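Local coordinates for chitin binding domain (Burkholderia pseudomallei, PDB 3UAM), which probably binds chitin and may cleave polysaccharide chains oxidatively, like other AA10 lytic polysaccharide monooxygenases, at residues Glu28-Tyr33 / Tyr208-Leu213; Met122-Arg127 / Trp198-Thr203; Tyr131-Pro136 / His192-Val197. One frame throughout, in Å; residues are numbered along the deposited sequence.

In the fold
From the N terminus, the chain passes through strand 21-26 into helix 30-36, whose first turn meets strand 205-215 near the other end of the chain in contact 1. This closes the widest loop, and the other two contacts lie within it. Contact 2 joins 122-127, entering strand 126-133, to 198-203, the end of strand 190-200 and the following turn. Contact 3 pairs the same two strands further along, so it is enclosed by contact 2; no loops cross. Contacts 2 and 3 are about 21 Å apart between centres. Contact 3 also touches contact 1, where Gln209 and Ile211 pair with Ala196 and Leu194, joining strands 205-215 and 190-200; contact 1 ties helix 30-36 to that sheet.

Contact 1. Residues Glu28-Tyr33 / Tyr208-Leu213; sequences ESRAVY and YQVIDL
Arg30 takes hold of Asp212 side-on: NE reaches OD2 at 2.9 Å and NH2 reaches OD1 at 2.8 Å, each meeting the syn lone pair of its oxygen. The two flat groups lie 8° apart, almost coplanar. The aliphatic part of Arg30 starts out extended and bends at chi3 (-66°), bringing the guanidinium alongside Val210, whose CG1 packs over one face, 3.5 Å from NH2 and toward the rim. Trp103 adds a cation-pi contact, Arg30 NH1 is held by Leu94 O, and Tyr191 OH is a second partner of Asp212 OD1. This bridge fastens the first turn of helix 30-36 to strand 205-215 of the larger sheet in the LPMO domain. Ser29 is the N-cap of that helix. With chi1 at 74°, OG sits between the backbone N and the carbonyl carbon, where it accepts from Val32 N (3.2 Å) and donates to Gln209 OE1 (2.7 Å). The same OE1 accepts from Val24 N of strand 21-26. Next along the turn, Arg30 N bonds to Val210 O at 2.9 Å. One water donates to Val210 O and accepts from Ala31 N, while another links Glu28 O to Asp212 N.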
loop_
_atom_site.group_PDB
_atom_site.type_symbol
_atom_site.label_atom_id
_atom_site.label_comp_id
_atom_site.label_asym_id
_atom_site.label_seq_id
_atom_site.Cartn_x
_atom_site.Cartn_y
_atom_site.Cartn_z
ATOM N N GLU A 28 10.605 -0.963 6.861
ATOM C CA GLU A 28 10.934 -0.291 5.632
ATOM C C GLU A 28 10.220 -1.007 4.481
ATOM O O GLU A 28 10.329 -2.235 4.327
ATOM C CB GLU A 28 12.445 -0.295 5.381
ATOM C CG GLU A 28 13.257 0.584 6.331
ATOM C CD GLU A 28 13.626 -0.091 7.655
ATOM O OE1 GLU A 28 13.055 -1.136 8.038
ATOM O OE2 GLU A 28 14.528 0.443 8.329
ATOM N N SER A 29 9.519 -0.229 3.671
ATOM C CA SER A 29 8.871 -0.772 2.508
ATOM C C SER A 29 9.951 -1.107 1.469
ATOM O O SER A 29 11.101 -0.672 1.585
ATOM C CB SER A 29 7.853 0.219 1.952
ATOM O OG SER A 29 8.493 1.286 1.289
ATOM N N ARG A 30 9.563 -1.891 0.472
ATOM C CA ARG A 30 10.457 -2.229 -0.613
ATOM C C ARG A 30 11.040 -0.965 -1.238
ATOM O O ARG A 30 12.243 -0.906 -1.508
ATOM C CB ARG A 30 9.716 -3.054 -1.656
ATOM C CG ARG A 30 10.564 -3.486 -2.831
ATOM C CD ARG A 30 9.735 -4.186 -3.872
ATOM N NE ARG A 30 9.176 -5.461 -3.405
ATOM C CZ ARG A 30 8.441 -6.281 -4.176
ATOM N NH1 ARG A 30 8.225 -5.988 -5.442
ATOM N NH2 ARG A 30 7.951 -7.425 -3.697
ATOM N N ALA A 31 10.192 0.039 -1.450
ATOM C CA ALA A 31 10.632 1.275 -2.106
ATOM C C ALA A 31 11.599 2.047 -1.205
ATOM O O ALA A 31 12.593 2.591 -1.697
ATOM C CB ALA A 31 9.458 2.147 -2.499
ATOM N N VAL A 32 11.312 2.088 0.098
ATOM C CA VAL A 32 12.218 2.747 1.072
ATOM C C VAL A 32 13.606 2.092 1.046
ATOM O O VAL A 32 14.634 2.783 1.055
ATOM C CB VAL A 32 11.636 2.741 2.497
ATOM C CG1 VAL A 32 12.699 3.083 3.547
ATOM C CG2 VAL A 32 10.470 3.717 2.566
ATOM N N TYR A 33 13.640 0.765 0.993
ATOM C CA TYR A 33 14.921 0.078 0.912
ATOM C C TYR A 33 15.640 0.431 -0.397
ATOM O O TYR A 33 16.856 0.555 -0.407
ATOM C CB TYR A 33 14.750 -1.431 0.983
ATOM C CG TYR A 33 14.765 -2.077 2.340
ATOM C CD1 TYR A 33 15.599 -1.644 3.368
ATOM C CD2 TYR A 33 13.988 -3.197 2.564
ATOM C CE1 TYR A 33 15.618 -2.305 4.592
ATOM C CE2 TYR A 33 13.989 -3.843 3.769
ATOM C CZ TYR A 33 14.800 -3.403 4.773
ATOM O OH TYR A 33 14.780 -4.120 5.930
ATOM N N TYR A 208 0.547 2.931 -2.807
ATOM C CA TYR A 208 0.817 1.500 -2.706
ATOM C C TYR A 208 2.215 1.255 -2.149
ATOM O O TYR A 208 3.207 1.650 -2.751
ATOM C CB TYR A 208 0.665 0.869 -4.102
ATOM C CG TYR A 208 -0.766 0.765 -4.538
ATOM C CD1 TYR A 208 -1.417 1.842 -5.129
ATOM C CD2 TYR A 208 -1.470 -0.425 -4.401
ATOM C CE1 TYR A 208 -2.747 1.746 -5.530
ATOM C CE2 TYR A 208 -2.795 -0.531 -4.795
ATOM C CZ TYR A 208 -3.437 0.550 -5.345
ATOM O OH TYR A 208 -4.758 0.437 -5.766
ATOM N N GLN A 209 2.271 0.556 -1.011
ATOM C CA GLN A 209 3.520 0.268 -0.314
ATOM C C GLN A 209 3.634 -1.216 0.035
ATOM O O GLN A 209 3.144 -1.695 1.068
ATOM C CB GLN A 209 3.665 1.132 0.934
ATOM C CG GLN A 209 3.831 2.609 0.609
ATOM C CD GLN A 209 5.261 2.984 0.302
ATOM O OE1 GLN A 209 6.160 2.703 1.088
ATOM N NE2 GLN A 209 5.475 3.648 -0.841
ATOM N N VAL A 210 4.310 -1.918 -0.861
ATOM C CA VAL A 210 4.691 -3.306 -0.662
ATOM C C VAL A 210 5.812 -3.441 0.373
ATOM O O VAL A 210 6.761 -2.677 0.380
ATOM C CB VAL A 210 5.072 -3.943 -2.030
ATOM C CG1 VAL A 210 5.924 -5.182 -1.857
ATOM C CG2 VAL A 210 3.796 -4.285 -2.778
ATOM N N ILE A 211 5.645 -4.409 1.278
ATOM C CA ILE A 211 6.587 -4.698 2.344
ATOM C C ILE A 211 6.893 -6.176 2.259
ATOM O O ILE A 211 5.965 -7.013 2.230
ATOM C CB ILE A 211 5.998 -4.440 3.750
ATOM C CG1 ILE A 211 5.486 -3.010 3.855
ATOM C CG2 ILE A 211 7.057 -4.695 4.812
ATOM C CD1 ILE A 211 4.568 -2.767 5.031
ATOM N N ASP A 212 8.181 -6.485 2.189
ATOM C CA ASP A 212 8.621 -7.842 1.948
ATOM C C ASP A 212 8.972 -8.511 3.265
ATOM O O ASP A 212 9.741 -7.974 4.039
ATOM C CB ASP A 212 9.837 -7.838 1.029
ATOM C CG ASP A 212 9.495 -7.422 -0.387
ATOM O OD1 ASP A 212 8.682 -8.125 -1.068
ATOM O OD2 ASP A 212 10.076 -6.393 -0.828
ATOM N N LEU A 213 8.417 -9.702 3.484
ATOM C CA LEU A 213 8.496 -10.422 4.755
ATOM C C LEU A 213 9.038 -11.840 4.560
ATOM O O LEU A 213 8.734 -12.497 3.564
ATOM C CB LEU A 213 7.098 -10.516 5.387
ATOM C CG LEU A 213 6.330 -9.203 5.603
ATOM C CD1 LEU A 213 4.962 -9.508 6.223
ATOM C CD2 LEU A 213 7.104 -8.204 6.455
HETATM O O HOH W 1 10.191 -4.312 2.487
HETATM O O HOH W 2 7.323 -0.376 -1.399
#

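Contact 2. Residues Met122-Arg127 / Trp198-Thr203; sequences MPHKTR and WDVADT
Thr126 OG1 is gripped from two directions: it accepts the indole N-H of Trp198 NE1 at 2.7 Å and donates to the backbone of its own segment at His124 O, 3.1 Å away. The hydroxyl lies at the ring edge, in the indole plane, and the N-H points almost straight at it (167°). On Thr126, OG1 is anti to the carbonyl carbon (chi1 -58°) and CG2 anti to the backbone N, which lays CG2 against CD1 and NE1 of the indole. The contact marks the start of an antiparallel pairing between strands 126-133 and 190-200 in the larger sheet of the LPMO domain. Thr126 and Val200 form a non-hydrogen-bonded pair, flanked by Ala201 N to Lys125 O and Arg127 N to Asp199 O; beyond it, 201-203 turn away from the strand. Stacking on Trp129 adds a further contact to the Trp198 ring. At its six-membered end, the same indole meets His124 along the edge, CZ2 lying 3.5 Å from His124 N. The imidazole plane is turned 52° from the indole plane, neither stacked nor edge-to-face, and the ring sits against both methyls of Val200, CG to CG1 being 3.6 Å. Arg127 NE forms a salt bridge with Asp69. Around Asp202, waters bridge the two segments. Lys125, extended beyond CG, lays CD 3.6 Å from Asp202 OD2, but its NZ bonds Tyr164 O and is linked to Asp202 OD2 through a water. A second water takes the N-H of Lys125 N, lies in the plane of the His124 ring at ND1, and donates to Asp202 OD1 at 2.7 Å.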
loop_
_atom_site.group_PDB
_atom_site.type_symbol
_atom_site.label_atom_id
_atom_site.label_comp_id
_atom_site.label_asym_id
_atom_site.label_seq_id
_atom_site.Cartn_x
_atom_site.Cartn_y
_atom_site.Cartn_z
ATOM N N MET A 122 2.418 16.862 3.130
ATOM C CA MET A 122 1.141 17.444 2.707
ATOM C C MET A 122 0.087 16.348 2.569
ATOM O O MET A 122 -0.408 16.104 1.468
ATOM C CB MET A 122 1.275 18.206 1.370
ATOM C CG MET A 122 2.452 19.154 1.234
ATOM S SD MET A 122 2.341 20.628 2.260
ATOM C CE MET A 122 4.039 21.212 2.388
ATOM N N PRO A 123 -0.241 15.671 3.687
ATOM C CA PRO A 123 -1.095 14.496 3.623
ATOM C C PRO A 123 -2.470 14.775 3.072
ATOM O O PRO A 123 -3.020 15.844 3.254
ATOM C CB PRO A 123 -1.176 14.012 5.094
ATOM C CG PRO A 123 -0.716 15.174 5.919
ATOM C CD PRO A 123 0.257 15.917 5.054
ATOM N N HIS A 124 -2.993 13.804 2.352
ATOM C CA HIS A 124 -4.336 13.877 1.768
ATOM C C HIS A 124 -5.424 13.598 2.768
ATOM O O HIS A 124 -5.204 12.920 3.789
ATOM C CB HIS A 124 -4.442 12.809 0.684
ATOM C CG HIS A 124 -3.876 13.219 -0.641
ATOM N ND1 HIS A 124 -4.433 14.184 -1.382
ATOM C CD2 HIS A 124 -2.772 12.751 -1.351
ATOM C CE1 HIS A 124 -3.734 14.326 -2.533
ATOM N NE2 HIS A 124 -2.720 13.435 -2.516
ATOM N N LYS A 125 -6.626 14.087 2.475
ATOM C CA LYS A 125 -7.842 13.563 3.129
ATOM C C LYS A 125 -7.959 12.058 2.887
ATOM O O LYS A 125 -7.945 11.621 1.763
ATOM C CB LYS A 125 -9.081 14.253 2.582
ATOM C CG LYS A 125 -9.197 15.707 2.979
ATOM C CD LYS A 125 -10.440 16.355 2.396
ATOM C CE LYS A 125 -10.558 17.812 2.834
ATOM N NZ LYS A 125 -11.799 18.474 2.332
ATOM N N THR A 126 -8.072 11.276 3.946
ATOM C CA THR A 126 -7.949 9.815 3.864
ATOM C C THR A 126 -9.260 9.079 4.147
ATOM O O THR A 126 -9.881 9.316 5.170
ATOM C CB THR A 126 -6.932 9.332 4.885
ATOM O OG1 THR A 126 -5.677 9.966 4.637
ATOM C CG2 THR A 126 -6.779 7.797 4.838
ATOM N N ARG A 127 -9.660 8.165 3.267
ATOM C CA ARG A 127 -10.812 7.311 3.554
ATOM C C ARG A 127 -10.421 6.104 4.386
ATOM O O ARG A 127 -11.097 5.775 5.335
ATOM C CB ARG A 127 -11.535 6.863 2.277
ATOM C CG ARG A 127 -12.798 6.058 2.542
ATOM C CD ARG A 127 -13.741 6.747 3.525
ATOM N NE ARG A 127 -14.112 8.084 3.084
ATOM C CZ ARG A 127 -14.622 9.037 3.865
ATOM N NH1 ARG A 127 -14.787 8.833 5.160
ATOM N NH2 ARG A 127 -14.909 10.233 3.357
ATOM N N TRP A 198 -2.943 3.188 1.025
ATOM C CA TRP A 198 -3.515 4.407 1.591
ATOM C C TRP A 198 -4.461 5.057 0.604
ATOM O O TRP A 198 -4.001 5.588 -0.388
ATOM C CB TRP A 198 -2.363 5.335 1.928
ATOM C CG TRP A 198 -2.745 6.726 2.384
ATOM C CD1 TRP A 198 -3.771 7.091 3.231
ATOM C CD2 TRP A 198 -2.070 7.966 2.049
ATOM N NE1 TRP A 198 -3.788 8.439 3.424
ATOM C CE2 TRP A 198 -2.781 9.022 2.760
ATOM C CE3 TRP A 198 -0.947 8.294 1.313
ATOM C CZ2 TRP A 198 -2.422 10.336 2.655
ATOM C CZ3 TRP A 198 -0.586 9.630 1.225
ATOM C CH2 TRP A 198 -1.313 10.629 1.892
ATOM N N ASP A 199 -5.774 5.024 0.882
ATOM C CA ASP A 199 -6.840 5.507 -0.033
ATOM C C ASP A 199 -7.185 6.975 0.242
ATOM O O ASP A 199 -7.538 7.352 1.383
ATOM C CB ASP A 199 -8.161 4.755 0.155
ATOM C CG ASP A 199 -8.184 3.362 -0.442
ATOM O OD1 ASP A 199 -7.140 2.833 -0.902
ATOM O OD2 ASP A 199 -9.302 2.795 -0.434
ATOM N N VAL A 200 -7.155 7.779 -0.810
ATOM C CA VAL A 200 -7.439 9.194 -0.730
ATOM C C VAL A 200 -8.922 9.428 -1.040
ATOM O O VAL A 200 -9.437 8.983 -2.085
ATOM C CB VAL A 200 -6.560 9.992 -1.714
ATOM C CG1 VAL A 200 -6.898 11.486 -1.678
ATOM C CG2 VAL A 200 -5.083 9.747 -1.419
ATOM N N ALA A 201 -9.595 10.139 -0.143
ATOM C CA ALA A 201 -11.033 10.331 -0.223
ATOM C C ALA A 201 -11.467 11.178 -1.408
ATOM O O ALA A 201 -12.447 10.838 -2.096
ATOM C CB ALA A 201 -11.555 10.958 1.064
ATOM N N ASP A 202 -10.755 12.271 -1.638
ATOM C CA ASP A 202 -11.152 13.257 -2.644
ATOM C C ASP A 202 -10.267 13.274 -3.899
ATOM O O ASP A 202 -10.208 14.272 -4.630
ATOM C CB ASP A 202 -11.217 14.636 -1.997
ATOM C CG ASP A 202 -9.879 15.139 -1.529
ATOM O OD1 ASP A 202 -8.916 14.342 -1.452
ATOM O OD2 ASP A 202 -9.810 16.338 -1.186
ATOM N N THR A 203 -9.613 12.147 -4.163
ATOM C CA THR A 203 -9.012 11.894 -5.461
ATOM C C THR A 203 -9.319 10.487 -5.929
ATOM O O THR A 203 -9.904 9.663 -5.213
ATOM C CB THR A 203 -7.477 12.093 -5.471
ATOM O OG1 THR A 203 -6.851 10.926 -4.940
ATOM C CG2 THR A 203 -7.035 13.418 -4.681
HETATM O O HOH W 3 -6.813 15.310 -0.109
HETATM O O HOH W 4 -11.438 18.130 -0.380
#

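Contact 3. Residues Tyr131-Pro136 / His192-Val197; sequences YWITKP and HVLLAV
Antiparallel pairing of strands 126-133 and 190-200, in the larger sheet of the LPMO beta-sandwich, sets Trp132 opposite Leu195 as a hydrogen-bonded pair, with Tyr131-Ala196 and Ile133-Leu194 as non-hydrogen-bonded pairs on either side. Trp132 N binds Leu195 O at 2.9 Å, and Leu195 N returns the bond to Trp132 O at 2.8 Å. Past Ile133 the first segment leaves strand geometry: Thr134 N still bonds Val193 O (3.2 Å), but OG1 instead of the carbonyl oxygen receives Val193 N at 2.9 Å and shares a hydrogen bond of the same length with His192 ND1, at the imidazole edge. Thr134 chi1 (45°) places OG1 between its own backbone N and carbonyl carbon, within bonding distance of both partners. Lys135 O lies in the plane of the same ring, 3.4 Å from His192 CE1. On the face carrying Tyr131, the Tyr131 ring packs against Ala196, CE1 to CB 3.5 Å. On the Trp132 face, the indole presents its edge to Val197, with CD1 3.9 Å from CG2. The Tyr131 face, with Leu194 and Ala196, packs on strand 113-121 of the other sheet, while strand 205-215 flanks 190-200 and touches Val193 and Leu195 with Val210.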
loop_
_atom_site.group_PDB
_atom_site.type_symbol
_atom_site.label_atom_id
_atom_site.label_comp_id
_atom_site.label_asym_id
_atom_site.label_seq_id
_atom_site.Cartn_x
_atom_site.Cartn_y
_atom_site.Cartn_z
ATOM N N TYR A 131 -4.469 -3.311 4.639
ATOM C CA TYR A 131 -3.307 -4.178 4.617
ATOM C C TYR A 131 -3.712 -5.542 4.066
ATOM O O TYR A 131 -4.573 -6.193 4.602
ATOM C CB TYR A 131 -2.692 -4.290 6.001
ATOM C CG TYR A 131 -2.265 -2.938 6.529
ATOM C CD1 TYR A 131 -1.001 -2.443 6.240
ATOM C CD2 TYR A 131 -3.130 -2.144 7.274
ATOM C CE1 TYR A 131 -0.594 -1.209 6.695
ATOM C CE2 TYR A 131 -2.721 -0.907 7.742
ATOM C CZ TYR A 131 -1.445 -0.440 7.436
ATOM O OH TYR A 131 -0.987 0.796 7.851
ATOM N N TRP A 132 -3.051 -5.945 2.994
ATOM C CA TRP A 132 -3.317 -7.187 2.277
ATOM C C TRP A 132 -2.131 -8.114 2.401
ATOM O O TRP A 132 -0.973 -7.662 2.393
ATOM C CB TRP A 132 -3.550 -6.896 0.776
ATOM C CG TRP A 132 -4.619 -5.864 0.483
ATOM C CD1 TRP A 132 -4.462 -4.485 0.329
ATOM C CD2 TRP A 132 -6.065 -6.108 0.311
ATOM N NE1 TRP A 132 -5.691 -3.889 0.057
ATOM C CE2 TRP A 132 -6.679 -4.812 0.052
ATOM C CE3 TRP A 132 -6.866 -7.232 0.348
ATOM C CZ2 TRP A 132 -8.049 -4.672 -0.130
ATOM C CZ3 TRP A 132 -8.242 -7.082 0.159
ATOM C CH2 TRP A 132 -8.815 -5.827 -0.099
ATOM N N ILE A 133 -2.398 -9.416 2.467
ATOM C CA ILE A 133 -1.365 -10.401 2.727
ATOM C C ILE A 133 -1.474 -11.509 1.666
ATOM O O ILE A 133 -2.588 -11.921 1.268
ATOM C CB ILE A 133 -1.478 -10.991 4.155
ATOM C CG1 ILE A 133 -0.292 -11.900 4.478
ATOM C CG2 ILE A 133 -2.773 -11.776 4.317
ATOM C CD1 ILE A 133 1.025 -11.205 4.675
ATOM N N THR A 134 -0.307 -11.969 1.221
ATOM C CA THR A 134 -0.210 -13.042 0.260
ATOM C C THR A 134 -0.730 -14.328 0.882
ATOM O O THR A 134 -0.651 -14.548 2.092
ATOM C CB THR A 134 1.235 -13.233 -0.259
ATOM O OG1 THR A 134 2.168 -13.204 0.843
ATOM C CG2 THR A 134 1.614 -12.144 -1.256
ATOM N N LYS A 135 -1.281 -15.175 0.035
ATOM C CA LYS A 135 -1.801 -16.459 0.454
ATOM C C LYS A 135 -0.657 -17.417 0.770
ATOM O O LYS A 135 0.438 -17.312 0.184
ATOM C CB LYS A 135 -2.625 -17.092 -0.667
ATOM C CG LYS A 135 -3.786 -16.272 -1.204
ATOM C CD LYS A 135 -4.479 -17.066 -2.306
ATOM C CE LYS A 135 -5.642 -16.278 -2.911
ATOM N NZ LYS A 135 -6.063 -16.863 -4.214
ATOM N N PRO A 136 -0.910 -18.382 1.679
ATOM C CA PRO A 136 0.009 -19.483 1.824
ATOM C C PRO A 136 0.103 -20.140 0.463
ATOM O O PRO A 136 -0.915 -20.322 -0.190
ATOM C CB PRO A 136 -0.691 -20.434 2.810
ATOM C CG PRO A 136 -1.797 -19.671 3.419
ATOM C CD PRO A 136 -2.107 -18.512 2.533
ATOM N N HIS A 192 6.619 -13.777 2.007
ATOM C CA HIS A 192 5.294 -13.235 1.838
ATOM C C HIS A 192 5.342 -11.743 1.664
ATOM O O HIS A 192 6.329 -11.073 2.054
ATOM C CB HIS A 192 4.422 -13.632 3.004
ATOM C CG HIS A 192 4.063 -15.076 2.970
ATOM N ND1 HIS A 192 3.065 -15.549 2.200
ATOM C CD2 HIS A 192 4.680 -16.182 3.550
ATOM C CE1 HIS A 192 3.033 -16.901 2.299
ATOM N NE2 HIS A 192 4.017 -17.283 3.132
ATOM N N VAL A 193 4.316 -11.222 1.005
ATOM C CA VAL A 193 4.214 -9.787 0.800
ATOM C C VAL A 193 3.037 -9.214 1.569
ATOM O O VAL A 193 1.944 -9.742 1.516
ATOM C CB VAL A 193 4.151 -9.450 -0.693
ATOM C CG1 VAL A 193 3.773 -7.983 -0.906
ATOM C CG2 VAL A 193 5.485 -9.820 -1.334
ATOM N N LEU A 194 3.299 -8.141 2.318
ATOM C CA LEU A 194 2.279 -7.331 2.953
ATOM C C LEU A 194 2.140 -6.067 2.136
ATOM O O LEU A 194 3.092 -5.266 2.044
ATOM C CB LEU A 194 2.693 -6.989 4.381
ATOM C CG LEU A 194 1.702 -6.178 5.245
ATOM C CD1 LEU A 194 0.457 -6.964 5.548
ATOM C CD2 LEU A 194 2.375 -5.741 6.546
ATOM N N LEU A 195 0.992 -5.900 1.496
ATOM C CA LEU A 195 0.729 -4.727 0.694
ATOM C C LEU A 195 -0.052 -3.734 1.540
ATOM O O LEU A 195 -1.181 -4.008 1.967
ATOM C CB LEU A 195 -0.067 -5.097 -0.554
ATOM C CG LEU A 195 -0.582 -3.924 -1.398
ATOM C CD1 LEU A 195 0.609 -3.143 -1.941
ATOM C CD2 LEU A 195 -1.497 -4.447 -2.501
ATOM N N ALA A 196 0.559 -2.586 1.789
ATOM C CA ALA A 196 -0.079 -1.527 2.567
ATOM C C ALA A 196 -0.562 -0.469 1.583
ATOM O O ALA A 196 0.245 -0.001 0.741
ATOM C CB ALA A 196 0.922 -0.941 3.563
ATOM N N VAL A 197 -1.846 -0.086 1.685
ATOM C CA VAL A 197 -2.484 0.824 0.732
ATOM C C VAL A 197 -3.222 1.960 1.443
ATOM O O VAL A 197 -4.062 1.711 2.313
ATOM C CB VAL A 197 -3.484 0.089 -0.185
ATOM C CG1 VAL A 197 -4.014 1.017 -1.290
ATOM C CG2 VAL A 197 -2.840 -1.163 -0.786
#